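Local coordinates for protein aspartate-semialdehyde dehydrogenase (Thermus thermophilus, PDB 2YV3) that probably catalyses the NADPH-dependent reductive dephosphorylation of L-aspartyl-4-phosphate to L-aspartate-semialdehyde, a step on the way to lysine, methionine and threonine, at residues A94-P99 / N122-T127; H194-Q199 / Y203-M208. All coordinates share one frame; numbering follows the deposited sequence.

How the interactions relate
Along the chain, interaction 1 comes first: it closes the loop that leaves strand 87-90 of the nucleotide-binding sheet and runs on to strand 119-121, bringing 94-99 against 122-127 where helix 125-141 begins. Interaction 2 opens only after that and spans a short turn, folding 194-199 back on the first turn of helix 205-219. The two therefore follow in series, neither nested nor crossed. They still touch in space, with centres about 15 Å apart: Glu206 meets Asn124, Cys125 and Thr126, and Arg205 lies on Tyr97. The start of helix 205-219 thus packs on both the 94-99 loop and the start of helix 125-141, beside the predicted nucleophile Cys125.

Interaction 1 of 2, residues A94-P99 / N122-T127; sequences AWRYEP and NPNCTT
Arg96 reaches across to Asn122 and Asn124 with its chain drawn out straight from CG to NE. CG stands anti to the carbonyl carbon (chi1 -81°), which brings the guanidinium up to the 122-127 backbone. There NE donates to Asn122 O at 3.2 Å; the donor sits in the carbonyl plane, while the oxygen lies 22° out of the guanidinium plane. One face of the guanidinium is laid against the chain at Pro123 and Asn124, with Arg96 NH2 3.5 Å from Asn124 CA. The Asn124 amide stands steeply to it, the two planes 64° apart. Asn124 is the N-cap of helix 125-141, which starts with Cys125, the predicted acyl-thioester nucleophile of this semialdehyde dehydrogenase, and Arg96 is itself a predicted phosphate-binding residue. Within its own loop, Arg96 CB lies 3.6 Å above the centre of the Tyr97 ring, at a type I turn from Trp95 to Glu98. Glu213 of helix 205-219 forms a salt bridge with Arg96 NH1, so the guanidinium is held by a backbone oxygen at NE and a carboxylate at NH1; Asn122 ND2 is held by Asn91 and by Gly315 O.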
ATOM      1  N   ALA A  94     -22.132   5.556 -14.443  1.00 32.20           N
ATOM      2  CA  ALA A  94     -23.342   6.307 -14.680  1.00 26.27           C
ATOM      3  C   ALA A  94     -24.469   5.307 -14.764  1.00 31.57           C
ATOM      4  O   ALA A  94     -25.561   5.554 -14.255  1.00 38.55           O
ATOM      5  CB  ALA A  94     -23.227   7.077 -15.976  1.00 20.96           C
ATOM      6  N   TRP A  95     -24.184   4.164 -15.388  1.00 25.75           N
ATOM      7  CA  TRP A  95     -25.173   3.105 -15.547  1.00 20.78           C
ATOM      8  C   TRP A  95     -24.827   1.796 -14.809  1.00 23.95           C
ATOM      9  O   TRP A  95     -25.606   0.845 -14.840  1.00 22.09           O
ATOM     10  CB  TRP A  95     -25.365   2.814 -17.035  1.00 23.29           C
ATOM     11  CG  TRP A  95     -25.609   4.035 -17.831  1.00 20.82           C
ATOM     12  CD1 TRP A  95     -24.709   4.700 -18.613  1.00 25.01           C
ATOM     13  CD2 TRP A  95     -26.824   4.779 -17.898  1.00 19.16           C
ATOM     14  NE1 TRP A  95     -25.290   5.810 -19.157  1.00  8.61           N
ATOM     15  CE2 TRP A  95     -26.591   5.886 -18.736  1.00 20.46           C
ATOM     16  CE3 TRP A  95     -28.096   4.617 -17.327  1.00 26.75           C
ATOM     17  CZ2 TRP A  95     -27.575   6.834 -19.024  1.00 27.10           C
ATOM     18  CZ3 TRP A  95     -29.079   5.563 -17.613  1.00 31.78           C
ATOM     19  CH2 TRP A  95     -28.808   6.658 -18.456  1.00 25.53           C
ATOM     20  N   ARG A  96     -23.665   1.764 -14.152  1.00 23.28           N
ATOM     21  CA  ARG A  96     -23.192   0.588 -13.415  1.00 22.25           C
ATOM     22  C   ARG A  96     -24.166   0.019 -12.401  1.00 17.54           C
ATOM     23  O   ARG A  96     -24.460  -1.168 -12.411  1.00 24.32           O
ATOM     24  CB  ARG A  96     -21.912   0.907 -12.655  1.00 32.25           C
ATOM     25  CG  ARG A  96     -20.630   0.882 -13.445  1.00 25.15           C
ATOM     26  CD  ARG A  96     -19.508   1.284 -12.507  1.00 28.87           C
ATOM     27  NE  ARG A  96     -18.287   1.653 -13.210  1.00 37.63           N
ATOM     28  CZ  ARG A  96     -17.278   2.289 -12.634  1.00 37.94           C
ATOM     29  NH1 ARG A  96     -17.358   2.612 -11.352  1.00 32.79           N
ATOM     30  NH2 ARG A  96     -16.206   2.624 -13.336  1.00 44.32           N
ATOM     31  N   TYR A  97     -24.647   0.870 -11.509  1.00 22.59           N
ATOM     32  CA  TYR A  97     -25.559   0.430 -10.468  1.00 22.46           C
ATOM     33  C   TYR A  97     -26.993   0.538 -10.894  1.00 20.93           C
ATOM     34  O   TYR A  97     -27.841   0.916 -10.111  1.00 25.23           O
ATOM     35  CB  TYR A  97     -25.310   1.250  -9.203  1.00 25.76           C
ATOM     36  CG  TYR A  97     -23.844   1.584  -9.068  1.00 35.45           C
ATOM     37  CD1 TYR A  97     -22.891   0.570  -8.943  1.00 17.11           C
ATOM     38  CD2 TYR A  97     -23.393   2.894  -9.222  1.00 30.49           C
ATOM     39  CE1 TYR A  97     -21.539   0.848  -8.991  1.00 21.95           C
ATOM     40  CE2 TYR A  97     -22.033   3.178  -9.272  1.00 38.19           C
ATOM     41  CZ  TYR A  97     -21.116   2.145  -9.155  1.00 23.52           C
ATOM     42  OH  TYR A  97     -19.776   2.417  -9.191  1.00 35.80           O
ATOM     43  N   GLU A  98     -27.275   0.197 -12.143  1.00 31.84           N
ATOM     44  CA  GLU A  98     -28.646   0.270 -12.624  1.00 30.00           C
ATOM     45  C   GLU A  98     -29.137  -1.123 -13.050  1.00 30.36           C
ATOM     46  O   GLU A  98     -28.523  -1.774 -13.887  1.00 29.11           O
ATOM     47  CB  GLU A  98     -28.732   1.271 -13.778  1.00 35.88           C
ATOM     48  CG  GLU A  98     -27.704   2.424 -13.708  1.00 45.22           C
ATOM     49  CD  GLU A  98     -27.687   3.221 -12.379  1.00 47.12           C
ATOM     50  OE1 GLU A  98     -28.763   3.670 -11.917  1.00 39.03           O
ATOM     51  OE2 GLU A  98     -26.582   3.413 -11.808  1.00 33.82           O
ATOM     52  N   PRO A  99     -30.247  -1.594 -12.449  1.00 36.48           N
ATOM     53  CA  PRO A  99     -30.951  -2.875 -12.635  1.00 40.24           C
ATOM     54  C   PRO A  99     -31.181  -3.399 -14.072  1.00 43.83           C
ATOM     55  O   PRO A  99     -31.510  -4.571 -14.274  1.00 34.00           O
ATOM     56  CB  PRO A  99     -32.271  -2.637 -11.910  1.00 42.49           C
ATOM     57  CG  PRO A  99     -31.860  -1.752 -10.784  1.00 40.19           C
ATOM     58  CD  PRO A  99     -30.944  -0.764 -11.447  1.00 37.14           C
ATOM     59  N   ASN A 122     -19.062  -0.972 -17.975  1.00 28.73           N
ATOM     60  CA  ASN A 122     -17.671  -1.393 -17.834  1.00 29.09           C
ATOM     61  C   ASN A 122     -17.358  -1.179 -16.342  1.00 32.79           C
ATOM     62  O   ASN A 122     -17.633  -0.109 -15.777  1.00 27.48           O
ATOM     63  CB  ASN A 122     -16.790  -0.502 -18.715  1.00 39.10           C
ATOM     64  CG  ASN A 122     -15.380  -1.012 -18.854  1.00 23.98           C
ATOM     65  OD1 ASN A 122     -15.164  -2.151 -19.234  1.00 34.93           O
ATOM     66  ND2 ASN A 122     -14.407  -0.157 -18.564  1.00 24.88           N
ATOM     67  N   PRO A 123     -16.804  -2.204 -15.682  1.00 27.94           N
ATOM     68  CA  PRO A 123     -16.444  -2.192 -14.258  1.00 24.00           C
ATOM     69  C   PRO A 123     -15.357  -1.212 -13.869  1.00 20.97           C
ATOM     70  O   PRO A 123     -14.647  -0.705 -14.723  1.00 16.97           O
ATOM     71  CB  PRO A 123     -16.036  -3.643 -13.998  1.00 31.52           C
ATOM     72  CG  PRO A 123     -15.471  -4.073 -15.307  1.00 31.17           C
ATOM     73  CD  PRO A 123     -16.475  -3.503 -16.294  1.00 29.50           C
ATOM     74  N   ASN A 124     -15.226  -0.957 -12.566  1.00 22.59           N
ATOM     75  CA  ASN A 124     -14.215  -0.029 -12.081  1.00 11.05           C
ATOM     76  C   ASN A 124     -12.849  -0.599 -12.353  1.00 15.30           C
ATOM     77  O   ASN A 124     -12.730  -1.746 -12.741  1.00 27.06           O
ATOM     78  CB  ASN A 124     -14.344   0.220 -10.587  1.00 10.49           C
ATOM     79  CG  ASN A 124     -13.415   1.327 -10.107  1.00 27.33           C
ATOM     80  OD1 ASN A 124     -12.657   1.158  -9.146  1.00 34.27           O
ATOM     81  ND2 ASN A 124     -13.479   2.478 -10.779  1.00 27.38           N
ATOM     82  N   CYS A 125     -11.815   0.199 -12.147  1.00 18.74           N
ATOM     83  CA  CYS A 125     -10.460  -0.269 -12.373  1.00 21.82           C
ATOM     84  C   CYS A 125     -10.129  -1.327 -11.326  1.00 18.57           C
ATOM     85  O   CYS A 125      -9.993  -2.520 -11.624  1.00 15.87           O
ATOM     86  CB  CYS A 125      -9.487   0.903 -12.244  1.00 17.70           C
ATOM     87  SG  CYS A 125      -9.745   1.858 -10.701  1.00 38.91           S
ATOM     88  N   THR A 126     -10.016  -0.853 -10.092  1.00 21.25           N
ATOM     89  CA  THR A 126      -9.683  -1.673  -8.946  1.00 25.59           C
ATOM     90  C   THR A 126     -10.455  -2.988  -8.881  1.00 24.99           C
ATOM     91  O   THR A 126      -9.927  -3.978  -8.369  1.00 14.93           O
ATOM     92  CB  THR A 126      -9.927  -0.886  -7.642  1.00 27.79           C
ATOM     93  OG1 THR A 126      -9.190   0.337  -7.674  1.00 41.07           O
ATOM     94  CG2 THR A 126      -9.464  -1.676  -6.448  1.00 45.67           C
ATOM     95  N   THR A 127     -11.692  -2.990  -9.395  1.00 17.92           N
ATOM     96  CA  THR A 127     -12.556  -4.176  -9.381  1.00 13.95           C
ATOM     97  C   THR A 127     -12.242  -5.182 -10.481  1.00 18.19           C
ATOM     98  O   THR A 127     -12.217  -6.386 -10.243  1.00  4.89           O
ATOM     99  CB  THR A 127     -14.055  -3.797  -9.505  1.00 22.88           C
ATOM    100  OG1 THR A 127     -14.515  -3.188  -8.291  1.00 17.07           O
ATOM    101  CG2 THR A 127     -14.885  -5.027  -9.770  1.00 14.07           C
TER

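Interaction 2 of 2, residues H194-Q199 / Y203-M208; sequences HIDAFQ and YTREEM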
ATOM      1  N   HIS A 194      -6.922   8.289   0.575  1.00 21.13           N
ATOM      2  CA  HIS A 194      -8.129   8.927   0.117  1.00 29.12           C
ATOM      3  C   HIS A 194      -8.225   8.891  -1.407  1.00 30.82           C
ATOM      4  O   HIS A 194      -7.519   9.609  -2.099  1.00 37.28           O
ATOM      5  CB  HIS A 194      -8.119  10.370   0.634  1.00 32.54           C
ATOM      6  CG  HIS A 194      -9.350  11.156   0.301  1.00 30.21           C
ATOM      7  ND1 HIS A 194      -9.550  12.441   0.759  1.00 32.31           N
ATOM      8  CD2 HIS A 194     -10.422  10.861  -0.473  1.00 21.41           C
ATOM      9  CE1 HIS A 194     -10.690  12.905   0.278  1.00 34.51           C
ATOM     10  NE2 HIS A 194     -11.238  11.965  -0.472  1.00 26.97           N
ATOM     11  N   ILE A 195      -9.087   8.040  -1.947  1.00 35.05           N
ATOM     12  CA  ILE A 195      -9.214   8.004  -3.392  1.00 36.45           C
ATOM     13  C   ILE A 195     -10.442   8.764  -3.855  1.00 35.88           C
ATOM     14  O   ILE A 195     -10.312   9.720  -4.616  1.00 31.13           O
ATOM     15  CB  ILE A 195      -9.244   6.560  -3.944  1.00 45.73           C
ATOM     16  CG1 ILE A 195      -7.838   5.943  -3.859  1.00 33.57           C
ATOM     17  CG2 ILE A 195      -9.732   6.562  -5.404  1.00 46.40           C
ATOM     18  CD1 ILE A 195      -6.780   6.655  -4.699  1.00 22.72           C
ATOM     19  N   ASP A 196     -11.628   8.385  -3.389  1.00 34.87           N
ATOM     20  CA  ASP A 196     -12.818   9.107  -3.848  1.00 46.55           C
ATOM     21  C   ASP A 196     -13.627   9.952  -2.854  1.00 41.30           C
ATOM     22  O   ASP A 196     -13.065  10.694  -2.045  1.00 43.63           O
ATOM     23  CB  ASP A 196     -13.764   8.152  -4.575  1.00 48.07           C
ATOM     24  CG  ASP A 196     -14.368   8.786  -5.789  1.00 45.47           C
ATOM     25  OD1 ASP A 196     -13.586   9.382  -6.553  1.00 48.51           O
ATOM     26  OD2 ASP A 196     -15.597   8.702  -5.983  1.00 47.16           O
ATOM     27  N   ALA A 197     -14.952   9.849  -2.941  1.00 37.76           N
ATOM     28  CA  ALA A 197     -15.854  10.616  -2.080  1.00 33.74           C
ATOM     29  C   ALA A 197     -16.221   9.859  -0.807  1.00 31.98           C
ATOM     30  O   ALA A 197     -16.564   8.689  -0.861  1.00 32.25           O
ATOM     31  CB  ALA A 197     -17.123  10.970  -2.859  1.00 28.52           C
ATOM     32  N   PHE A 198     -16.151  10.534   0.334  1.00 32.96           N
ATOM     33  CA  PHE A 198     -16.473   9.913   1.613  1.00 27.51           C
ATOM     34  C   PHE A 198     -17.956   9.789   1.781  1.00 24.46           C
ATOM     35  O   PHE A 198     -18.686  10.751   1.601  1.00 28.32           O
ATOM     36  CB  PHE A 198     -15.903  10.727   2.786  1.00 22.37           C
ATOM     37  CG  PHE A 198     -14.434  10.540   2.986  1.00 14.01           C
ATOM     38  CD1 PHE A 198     -13.955   9.446   3.683  1.00 16.46           C
ATOM     39  CD2 PHE A 198     -13.530  11.412   2.410  1.00  3.02           C
ATOM     40  CE1 PHE A 198     -12.581   9.217   3.801  1.00 19.45           C
ATOM     41  CE2 PHE A 198     -12.169  11.198   2.523  1.00 14.13           C
ATOM     42  CZ  PHE A 198     -11.689  10.093   3.219  1.00 20.39           C
ATOM     43  N   GLN A 199     -18.399   8.588   2.124  1.00 30.19           N
ATOM     44  CA  GLN A 199     -19.812   8.332   2.335  1.00 31.08           C
ATOM     45  C   GLN A 199     -20.085   8.379   3.825  1.00 32.35           C
ATOM     46  O   GLN A 199     -19.200   8.734   4.605  1.00 34.11           O
ATOM     47  CB  GLN A 199     -20.191   6.967   1.793  1.00 30.44           C
ATOM     48  CG  GLN A 199     -21.371   7.011   0.878  1.00 32.12           C
ATOM     49  CD  GLN A 199     -20.977   6.680  -0.527  1.00 39.14           C
ATOM     50  OE1 GLN A 199     -20.003   7.226  -1.048  1.00 25.01           O
ATOM     51  NE2 GLN A 199     -21.725   5.778  -1.159  1.00 37.87           N
ATOM     52  N   TYR A 203     -16.139   4.808   4.457  1.00 25.37           N
ATOM     53  CA  TYR A 203     -15.440   4.465   3.226  1.00 18.89           C
ATOM     54  C   TYR A 203     -15.602   5.552   2.163  1.00 21.24           C
ATOM     55  O   TYR A 203     -16.375   6.501   2.323  1.00 18.21           O
ATOM     56  CB  TYR A 203     -15.969   3.136   2.690  1.00  7.47           C
ATOM     57  CG  TYR A 203     -15.636   1.985   3.586  1.00 13.90           C
ATOM     58  CD1 TYR A 203     -14.493   1.231   3.370  1.00 21.89           C
ATOM     59  CD2 TYR A 203     -16.396   1.717   4.730  1.00 26.86           C
ATOM     60  CE1 TYR A 203     -14.100   0.246   4.267  1.00 26.68           C
ATOM     61  CE2 TYR A 203     -16.014   0.731   5.636  1.00 17.84           C
ATOM     62  CZ  TYR A 203     -14.859   0.003   5.395  1.00 20.86           C
ATOM     63  OH  TYR A 203     -14.434  -0.946   6.289  1.00 24.31           O
ATOM     64  N   THR A 204     -14.840   5.414   1.084  1.00 25.68           N
ATOM     65  CA  THR A 204     -14.891   6.353  -0.029  1.00 28.21           C
ATOM     66  C   THR A 204     -15.639   5.663  -1.162  1.00 25.99           C
ATOM     67  O   THR A 204     -15.771   4.436  -1.162  1.00 30.64           O
ATOM     68  CB  THR A 204     -13.465   6.745  -0.513  1.00 29.67           C
ATOM     69  OG1 THR A 204     -12.863   5.646  -1.215  1.00 16.29           O
ATOM     70  CG2 THR A 204     -12.593   7.137   0.683  1.00 18.65           C
ATOM     71  N   ARG A 205     -16.137   6.441  -2.115  1.00 28.15           N
ATOM     72  CA  ARG A 205     -16.873   5.865  -3.236  1.00 28.15           C
ATOM     73  C   ARG A 205     -16.016   4.804  -3.901  1.00 23.15           C
ATOM     74  O   ARG A 205     -16.526   3.792  -4.342  1.00 32.78           O
ATOM     75  CB  ARG A 205     -17.264   6.952  -4.252  1.00 40.43           C
ATOM     76  CG  ARG A 205     -17.717   6.423  -5.616  1.00 43.52           C
ATOM     77  CD  ARG A 205     -19.117   6.909  -6.023  1.00 51.28           C
ATOM     78  NE  ARG A 205     -19.441   6.514  -7.399  1.00 53.43           N
ATOM     79  CZ  ARG A 205     -20.627   6.676  -7.985  1.00 48.01           C
ATOM     80  NH1 ARG A 205     -21.633   7.233  -7.323  1.00 51.21           N
ATOM     81  NH2 ARG A 205     -20.812   6.266  -9.232  1.00 42.61           N
ATOM     82  N   GLU A 206     -14.711   5.033  -3.964  1.00 27.29           N
ATOM     83  CA  GLU A 206     -13.809   4.060  -4.574  1.00 30.91           C
ATOM     84  C   GLU A 206     -13.874   2.747  -3.793  1.00 27.49           C
ATOM     85  O   GLU A 206     -14.194   1.704  -4.343  1.00 33.97           O
ATOM     86  CB  GLU A 206     -12.377   4.591  -4.567  1.00 35.15           C
ATOM     87  CG  GLU A 206     -11.430   3.813  -5.438  1.00 20.96           C
ATOM     88  CD  GLU A 206     -11.566   4.133  -6.917  1.00 41.65           C
ATOM     89  OE1 GLU A 206     -12.526   4.840  -7.336  1.00 40.26           O
ATOM     90  OE2 GLU A 206     -10.694   3.659  -7.676  1.00 42.38           O
ATOM     91  N   GLU A 207     -13.567   2.811  -2.504  1.00 29.89           N
ATOM     92  CA  GLU A 207     -13.613   1.638  -1.643  1.00 27.20           C
ATOM     93  C   GLU A 207     -14.932   0.899  -1.825  1.00 28.49           C
ATOM     94  O   GLU A 207     -14.941  -0.306  -2.092  1.00 18.58           O
ATOM     95  CB  GLU A 207     -13.461   2.055  -0.172  1.00 22.45           C
ATOM     96  CG  GLU A 207     -12.097   2.613   0.142  1.00 27.18           C
ATOM     97  CD  GLU A 207     -11.986   3.224   1.523  1.00 25.48           C
ATOM     98  OE1 GLU A 207     -12.665   4.232   1.793  1.00 41.51           O
ATOM     99  OE2 GLU A 207     -11.213   2.695   2.342  1.00 34.45           O
ATOM    100  N   MET A 208     -16.036   1.639  -1.692  1.00 26.68           N
ATOM    101  CA  MET A 208     -17.386   1.088  -1.800  1.00 23.77           C
ATOM    102  C   MET A 208     -17.720   0.333  -3.078  1.00 29.94           C
ATOM    103  O   MET A 208     -18.612  -0.523  -3.096  1.00 32.07           O
ATOM    104  CB  MET A 208     -18.413   2.190  -1.564  1.00 25.28           C
ATOM    105  CG  MET A 208     -18.626   2.450  -0.088  1.00 19.61           C
ATOM    106  SD  MET A 208     -18.557   0.861   0.782  1.00 27.87           S
ATOM    107  CE  MET A 208     -20.097   0.109   0.306  1.00 20.49           C
TER
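Two backbone hydrogen bonds bind Ala197 and Gln199 to the extended residues leading into helix 205-219. Gln199 N gives a nearly straight bond to Tyr203 O (2.9 Å, 174°), whereas Arg205 N reaches Ala197 O at 2.6 Å from a position tilted off the carbonyl plane. Between them Phe198 and Thr204 form a single beta bridge, and Thr204 CA adds a CA-H...O contact to Ala197 O.

The helix end is capped by side chains. Thr204 and Glu207 make a capping box: Glu207 N donates to Thr204 OG1 at 3.2 Å, and Thr204 N donates back to Glu207 OE1. OG1 lies between the backbone N and the carbonyl carbon (chi1 73°), and this leaves CG2 against the loop, where it makes a CH-pi contact over one face of the Phe198 ring, 4.0 Å from its centroid. An alanine in place of Thr204 would probably leave Glu207 N without its cap and that ring face without its methyl.

An apolar contact follows on the first turn, where Ile195 CG2 packs on the aliphatic part of Glu206, whose carboxylate pairs with Lys209. Asp196 lies alongside Arg205, pointing the same way, with its OD2 against Arg205 CB and CG; the charged groups do not meet, Asp196 OD2 being 4.6 Å from Arg205 NE.

Arg292 of the second subunit forms a salt bridge with Glu207, and Arg294 of that subunit makes a cation-pi contact with Tyr203. Glu207 OE1 thus serves both the helix cap and the dimer interface, and the neighbouring arginine is likely to favour its charged form.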